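Local structure of NADH dehydrogenase, putative (Plasmodium falciparum, 5JWC) at residues Val108-Lys113 / Ile330-Asn335; Thr140-Phe143 / Val148-Tyr151. The protein is an FAD-containing type II NADH dehydrogenase that probably passes electrons from NADH to ubiquinone in the parasite's respiratory chain and binds the quinolone inhibitor RYL-552. One frame throughout, in Å; residues are numbered along the deposited sequence.

Contact 1: Val108-Lys113 / Ile330-Asn335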
ATOM      1  N   VAL A 108      -5.406  29.444  16.777  1.00 39.39           N
ATOM      2  CA  VAL A 108      -5.480  29.349  18.221  1.00 38.84           C
ATOM      3  C   VAL A 108      -5.943  30.696  18.784  1.00 42.02           C
ATOM      4  O   VAL A 108      -5.510  31.742  18.317  1.00 46.01           O
ATOM      5  CB  VAL A 108      -4.123  28.952  18.827  1.00 41.83           C
ATOM      6  CG1 VAL A 108      -4.256  28.774  20.328  1.00 35.93           C
ATOM      7  CG2 VAL A 108      -3.600  27.659  18.159  1.00 41.65           C
ATOM      8  N   PHE A 109      -6.841  30.665  19.760  1.00 44.69           N
ATOM      9  CA  PHE A 109      -7.317  31.888  20.419  1.00 50.16           C
ATOM     10  C   PHE A 109      -6.991  31.786  21.883  1.00 42.50           C
ATOM     11  O   PHE A 109      -7.798  31.304  22.668  1.00 48.74           O
ATOM     12  CB  PHE A 109      -8.823  32.086  20.194  1.00 45.25           C
ATOM     13  CG  PHE A 109      -9.173  32.344  18.763  1.00 51.30           C
ATOM     14  CD1 PHE A 109      -9.275  33.640  18.283  1.00 49.72           C
ATOM     15  CD2 PHE A 109      -9.346  31.288  17.878  1.00 47.39           C
ATOM     16  CE1 PHE A 109      -9.566  33.874  16.951  1.00 52.04           C
ATOM     17  CE2 PHE A 109      -9.638  31.516  16.555  1.00 48.43           C
ATOM     18  CZ  PHE A 109      -9.746  32.809  16.084  1.00 52.79           C
ATOM     19  N   TYR A 110      -5.791  32.216  22.253  1.00 45.19           N
ATOM     20  CA  TYR A 110      -5.293  31.926  23.589  1.00 49.02           C
ATOM     21  C   TYR A 110      -6.042  32.658  24.703  1.00 48.61           C
ATOM     22  O   TYR A 110      -6.083  32.182  25.845  1.00 45.54           O
ATOM     23  CB  TYR A 110      -3.794  32.226  23.675  1.00 49.25           C
ATOM     24  CG  TYR A 110      -3.401  33.672  23.478  1.00 48.85           C
ATOM     25  CD1 TYR A 110      -3.261  34.535  24.562  1.00 51.78           C
ATOM     26  CD2 TYR A 110      -3.125  34.159  22.209  1.00 49.51           C
ATOM     27  CE1 TYR A 110      -2.873  35.861  24.376  1.00 54.87           C
ATOM     28  CE2 TYR A 110      -2.740  35.473  22.011  1.00 51.44           C
ATOM     29  CZ  TYR A 110      -2.615  36.318  23.094  1.00 56.24           C
ATOM     30  OH  TYR A 110      -2.233  37.626  22.882  1.00 67.41           O
ATOM     31  N   GLU A 111      -6.634  33.806  24.394  1.00 52.06           N
ATOM     32  CA  GLU A 111      -7.356  34.532  25.444  1.00 55.72           C
ATOM     33  C   GLU A 111      -8.654  33.829  25.823  1.00 53.30           C
ATOM     34  O   GLU A 111      -8.998  33.735  27.002  1.00 53.89           O
ATOM     35  CB  GLU A 111      -7.628  35.974  25.026  1.00 58.55           C
ATOM     36  CG  GLU A 111      -6.359  36.706  24.651  1.00 60.09           C
ATOM     37  CD  GLU A 111      -6.534  38.203  24.494  1.00 70.02           C
ATOM     38  OE1 GLU A 111      -7.634  38.642  24.094  1.00 75.79           O
ATOM     39  OE2 GLU A 111      -5.564  38.939  24.791  1.00 73.34           O
ATOM     40  N   ASP A 112      -9.358  33.301  24.828  1.00 50.30           N
ATOM     41  CA  ASP A 112     -10.607  32.602  25.097  1.00 49.49           C
ATOM     42  C   ASP A 112     -10.466  31.078  25.229  1.00 54.16           C
ATOM     43  O   ASP A 112     -11.468  30.384  25.409  1.00 46.70           O
ATOM     44  CB  ASP A 112     -11.623  32.958  24.013  1.00 53.34           C
ATOM     45  CG  ASP A 112     -11.980  34.444  24.024  1.00 60.13           C
ATOM     46  OD1 ASP A 112     -12.229  34.982  25.127  1.00 57.48           O
ATOM     47  OD2 ASP A 112     -12.001  35.073  22.941  1.00 62.15           O
ATOM     48  N   LYS A 113      -9.230  30.574  25.142  1.00 53.06           N
ATOM     49  CA  LYS A 113      -8.919  29.158  25.400  1.00 42.71           C
ATOM     50  C   LYS A 113      -9.696  28.174  24.523  1.00 39.91           C
ATOM     51  O   LYS A 113     -10.229  27.179  25.005  1.00 45.14           O
ATOM     52  CB  LYS A 113      -9.159  28.861  26.879  1.00 41.80           C
ATOM     53  CG  LYS A 113      -8.276  29.747  27.769  1.00 51.22           C
ATOM     54  CD  LYS A 113      -8.414  29.481  29.260  1.00 51.40           C
ATOM     55  CE  LYS A 113      -8.682  28.049  29.599  1.00 51.83           C
ATOM     56  NZ  LYS A 113      -9.006  27.941  31.056  1.00 62.80           N
ATOM     57  N   ILE A 330       5.744  31.456  25.277  1.00 38.12           N
ATOM     58  CA  ILE A 330       6.019  32.754  25.900  1.00 39.00           C
ATOM     59  C   ILE A 330       5.032  33.821  25.403  1.00 40.43           C
ATOM     60  O   ILE A 330       4.761  33.911  24.209  1.00 40.18           O
ATOM     61  CB  ILE A 330       7.477  33.201  25.607  1.00 37.96           C
ATOM     62  CG1 ILE A 330       8.483  32.246  26.272  1.00 35.11           C
ATOM     63  CG2 ILE A 330       7.719  34.649  26.053  1.00 42.41           C
ATOM     64  CD1 ILE A 330       9.948  32.482  25.860  1.00 35.21           C
ATOM     65  N   GLY A 331       4.488  34.618  26.322  1.00 42.44           N
ATOM     66  CA  GLY A 331       3.543  35.660  25.957  1.00 44.57           C
ATOM     67  C   GLY A 331       2.091  35.230  26.113  1.00 47.60           C
ATOM     68  O   GLY A 331       1.193  35.821  25.509  1.00 48.31           O
ATOM     69  N   ILE A 332       1.867  34.187  26.908  1.00 45.24           N
ATOM     70  CA  ILE A 332       0.523  33.693  27.193  1.00 47.86           C
ATOM     71  C   ILE A 332       0.255  33.831  28.684  1.00 48.29           C
ATOM     72  O   ILE A 332       0.744  33.024  29.484  1.00 45.88           O
ATOM     73  CB  ILE A 332       0.312  32.200  26.782  1.00 45.00           C
ATOM     74  CG1 ILE A 332       0.891  31.886  25.390  1.00 38.86           C
ATOM     75  CG2 ILE A 332      -1.167  31.834  26.875  1.00 41.79           C
ATOM     76  CD1 ILE A 332       0.212  32.614  24.217  1.00 44.75           C
ATOM     77  N   PRO A 333      -0.541  34.845  29.066  1.00 52.22           N
ATOM     78  CA  PRO A 333      -0.785  35.185  30.474  1.00 44.14           C
ATOM     79  C   PRO A 333      -1.185  33.977  31.316  1.00 51.21           C
ATOM     80  O   PRO A 333      -0.751  33.851  32.471  1.00 49.54           O
ATOM     81  CB  PRO A 333      -1.935  36.195  30.394  1.00 50.31           C
ATOM     82  CG  PRO A 333      -1.783  36.826  29.036  1.00 51.78           C
ATOM     83  CD  PRO A 333      -1.298  35.711  28.141  1.00 49.59           C
ATOM     84  N   SER A 334      -1.974  33.074  30.737  1.00 48.18           N
ATOM     85  CA  SER A 334      -2.466  31.923  31.498  1.00 48.74           C
ATOM     86  C   SER A 334      -1.489  30.744  31.569  1.00 46.03           C
ATOM     87  O   SER A 334      -1.753  29.777  32.292  1.00 45.71           O
ATOM     88  CB  SER A 334      -3.786  31.428  30.902  1.00 55.16           C
ATOM     89  OG  SER A 334      -4.545  32.518  30.419  1.00 64.38           O
ATOM     90  N   ASN A 335      -0.365  30.825  30.853  1.00 44.58           N
ATOM     91  CA  ASN A 335       0.632  29.752  30.872  1.00 44.55           C
ATOM     92  C   ASN A 335       0.028  28.369  30.658  1.00 39.06           C
ATOM     93  O   ASN A 335       0.439  27.398  31.307  1.00 41.21           O
ATOM     94  CB  ASN A 335       1.399  29.740  32.189  1.00 44.67           C
ATOM     95  CG  ASN A 335       2.277  30.935  32.354  1.00 49.23           C
ATOM     96  OD1 ASN A 335       2.779  31.491  31.381  1.00 54.84           O
ATOM     97  ND2 ASN A 335       2.468  31.353  33.596  1.00 56.35           N
TER
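Tyr-110 and Ile-332 meet as a ring and a methyl group, an instructive case of how an aromatic side chain can join two loops without any polar bond between them. The terminal methyl CD1 of Ile-332 lies over one face of the phenol ring of Tyr-110, 4.1 Å from the ring centroid and 22° off the normal, which makes this approach a CH-pi contact. CD1 of Ile-332 is displaced toward the rim of the ring, closest to CG of Tyr-110 at 3.8 Å. The second branch of the isoleucine adds a van der Waals contact beside it, with CG2 of Ile-332 4.1 Å from CD1 of Tyr-110.

Both conformations serve this approach. CG of Tyr-110 lies between its backbone N and carbonyl carbon (chi1 64°), and the ring reaches the loop 330-335 from there. Ile-332 holds CG1 beside its backbone N, and the bend at the next bond (chi2 -65°) carries CD1 to the ring. Pro-333 approaches obliquely further along the phenol, its CD 4.1 Å from CE1 of Tyr-110, and the two side chains stand roughly at right angles. The proline and isoleucine open a type I turn from Ile-332 to Asn-335, closed by the bond from Asn-335 N to Ile-332 O at 2.8 Å.

The phenol hydroxyl takes no part in this apolar meeting, being hydrogen-bonded to the carbonyl of Thr-311, while Pro-313 and Ile-337 also touch Tyr-110. The contact thus joins the turn after strand 99-109 to the loop before strand 337-339; both strands belong to one mixed sheet. Chemically, the contact across the segments rests on dispersion and CH-pi attraction, and the bond to Thr-311 probably helps to position the hydroxyl end while satisfying it.

Contact 2: Thr140-Phe143 / Val148-Tyr151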
ATOM      1  N   THR A 140       7.982  20.905   4.519  1.00 41.95           N
ATOM      2  CA  THR A 140       9.119  20.900   3.611  1.00 45.18           C
ATOM      3  C   THR A 140       9.435  22.332   3.171  1.00 42.62           C
ATOM      4  O   THR A 140       8.539  23.163   3.040  1.00 42.92           O
ATOM      5  CB  THR A 140       8.871  20.000   2.368  1.00 51.96           C
ATOM      6  OG1 THR A 140       8.314  18.737   2.774  1.00 48.87           O
ATOM      7  CG2 THR A 140      10.177  19.755   1.613  1.00 53.28           C
ATOM      8  N   ASN A 141      10.715  22.616   2.986  1.00 45.12           N
ATOM      9  CA  ASN A 141      11.161  23.929   2.530  1.00 48.26           C
ATOM     10  C   ASN A 141      11.923  23.838   1.211  1.00 37.31           C
ATOM     11  O   ASN A 141      12.944  23.164   1.129  1.00 39.81           O
ATOM     12  CB  ASN A 141      12.043  24.591   3.587  1.00 46.31           C
ATOM     13  CG  ASN A 141      12.410  26.026   3.231  1.00 52.34           C
ATOM     14  OD1 ASN A 141      11.891  26.599   2.267  1.00 46.56           O
ATOM     15  ND2 ASN A 141      13.299  26.619   4.028  1.00 55.67           N
ATOM     16  N   THR A 142      11.424  24.530   0.196  1.00 38.85           N
ATOM     17  CA  THR A 142      12.036  24.527  -1.134  1.00 42.86           C
ATOM     18  C   THR A 142      13.078  25.626  -1.322  1.00 44.76           C
ATOM     19  O   THR A 142      13.674  25.732  -2.399  1.00 41.35           O
ATOM     20  CB  THR A 142      10.998  24.719  -2.232  1.00 42.28           C
ATOM     21  OG1 THR A 142      10.485  26.060  -2.166  1.00 50.15           O
ATOM     22  CG2 THR A 142       9.859  23.721  -2.072  1.00 49.47           C
ATOM     23  N   PHE A 143      13.255  26.464  -0.298  1.00 43.52           N
ATOM     24  CA  PHE A 143      14.114  27.648  -0.384  1.00 44.87           C
ATOM     25  C   PHE A 143      13.699  28.563  -1.552  1.00 44.04           C
ATOM     26  O   PHE A 143      14.502  29.337  -2.056  1.00 45.62           O
ATOM     27  CB  PHE A 143      15.584  27.229  -0.522  1.00 45.05           C
ATOM     28  CG  PHE A 143      16.054  26.288   0.560  1.00 49.85           C
ATOM     29  CD1 PHE A 143      15.681  26.481   1.883  1.00 55.99           C
ATOM     30  CD2 PHE A 143      16.846  25.193   0.251  1.00 57.49           C
ATOM     31  CE1 PHE A 143      16.109  25.609   2.880  1.00 54.22           C
ATOM     32  CE2 PHE A 143      17.275  24.314   1.243  1.00 54.89           C
ATOM     33  CZ  PHE A 143      16.905  24.525   2.554  1.00 52.91           C
ATOM     34  N   VAL A 148      11.423  23.301  -7.725  1.00 38.53           N
ATOM     35  CA  VAL A 148      11.478  22.131  -6.849  1.00 42.69           C
ATOM     36  C   VAL A 148      10.087  21.705  -6.357  1.00 39.76           C
ATOM     37  O   VAL A 148       9.808  20.512  -6.290  1.00 33.66           O
ATOM     38  CB  VAL A 148      12.509  22.299  -5.658  1.00 41.64           C
ATOM     39  CG1 VAL A 148      13.245  23.603  -5.681  1.00 39.57           C
ATOM     40  CG2 VAL A 148      11.966  21.845  -4.307  1.00 38.84           C
ATOM     41  N   ASP A 149       9.201  22.639  -6.035  1.00 38.54           N
ATOM     42  CA  ASP A 149       7.885  22.196  -5.575  1.00 43.00           C
ATOM     43  C   ASP A 149       7.104  21.556  -6.735  1.00 44.95           C
ATOM     44  O   ASP A 149       6.330  20.616  -6.539  1.00 42.36           O
ATOM     45  CB  ASP A 149       7.095  23.357  -4.965  1.00 51.36           C
ATOM     46  CG  ASP A 149       6.352  22.954  -3.691  1.00 63.37           C
ATOM     47  OD1 ASP A 149       5.880  21.793  -3.606  1.00 68.25           O
ATOM     48  OD2 ASP A 149       6.280  23.784  -2.758  1.00 67.78           O
ATOM     49  N   LYS A 150       7.361  22.023  -7.953  1.00 43.03           N
ATOM     50  CA  LYS A 150       6.722  21.460  -9.130  1.00 41.75           C
ATOM     51  C   LYS A 150       7.253  20.080  -9.495  1.00 41.27           C
ATOM     52  O   LYS A 150       6.473  19.187  -9.821  1.00 38.59           O
ATOM     53  CB  LYS A 150       6.896  22.408 -10.325  1.00 45.14           C
ATOM     54  CG  LYS A 150       5.931  22.146 -11.475  1.00 53.14           C
ATOM     55  CD  LYS A 150       6.091  23.184 -12.592  1.00 58.99           C
ATOM     56  CE  LYS A 150       4.967  23.102 -13.626  1.00 60.37           C
ATOM     57  NZ  LYS A 150       4.648  21.703 -14.046  1.00 57.03           N
ATOM     58  N   TYR A 151       8.572  19.897  -9.445  1.00 34.70           N
ATOM     59  CA  TYR A 151       9.175  18.722 -10.066  1.00 38.15           C
ATOM     60  C   TYR A 151       9.852  17.733  -9.116  1.00 35.54           C
ATOM     61  O   TYR A 151      10.035  16.574  -9.479  1.00 37.84           O
ATOM     62  CB  TYR A 151      10.197  19.160 -11.124  1.00 39.71           C
ATOM     63  CG  TYR A 151       9.591  19.944 -12.274  1.00 41.01           C
ATOM     64  CD1 TYR A 151       8.664  19.360 -13.127  1.00 41.00           C
ATOM     65  CD2 TYR A 151       9.965  21.257 -12.522  1.00 43.88           C
ATOM     66  CE1 TYR A 151       8.106  20.079 -14.188  1.00 43.93           C
ATOM     67  CE2 TYR A 151       9.425  21.976 -13.579  1.00 44.59           C
ATOM     68  CZ  TYR A 151       8.501  21.382 -14.406  1.00 48.26           C
ATOM     69  OH  TYR A 151       7.967  22.104 -15.451  1.00 53.33           O
TER
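Thr-142, which contributes most of the buried surface, turns its methyl rather than its hydroxyl to the first turn of helix 148-151. CG2 of Thr-142 lies 3.6 Å from CG2 of Val-148, and CB of Thr-142 is 3.7 Å from the same valine methyl, while the two side chains pass at a slant. The other branch, CG1 of Val-148, comes to 3.9 Å from the carbonyl O of Thr-142. As modelled, in an eclipsed and so less certain rotamer (chi1 -1°), the valine straddles side chain and backbone together.

Asp-149 adds a smaller share. Its side chain runs across that of Thr-142 at about a right angle, and OD2 of Asp-149 comes within 3.6 Å of CG2 of Thr-142, a van der Waals approach of a carboxylate oxygen to a methyl. The threonine rotamer explains the division of labour: CG2 stands opposite the carbonyl carbon and OG1 lies between that carbon and the backbone N (chi1 69°), where it makes a weak hydrogen bond with the amide N of Asn-144. Phe-154, in the short strand that follows the helix, touches all three of these side chains.

Earlier in the loop, just after strand 138-140, OD1 of Asn-141 accepts from N of Phe-143 at 2.9 Å, with the donor well above the carbonyl plane. That bond defines an Asx turn around Thr-142. The whole is a compact strand-loop-helix connection, leading from strand 138-140 into helix 148-151 and on to edge strand 153-154 of the parallel five-stranded sheet, in a protein of the pyridine nucleotide-disulphide oxidoreductase family.

Contact 1 brings together segments 217 residues apart at their closest ends, whereas the segments of contact 2 are only five apart, a short loop folding back on the helix it precedes; in sequence, contact 2 falls between the two segments of contact 1. Both are partly buried, each with one buried and one exposed residue among those that touch. Contact 1 lies beside the mixed sheet, its centre about 27 Å from the centre of the chain; that of contact 2 is about 18 Å from it. The centres of contacts 1 and 2 are about 34 Å apart. Contact 1 uses an aromatic face; contact 2 leads to the parallel sheet and relies on small aliphatic groups beside a carboxylate.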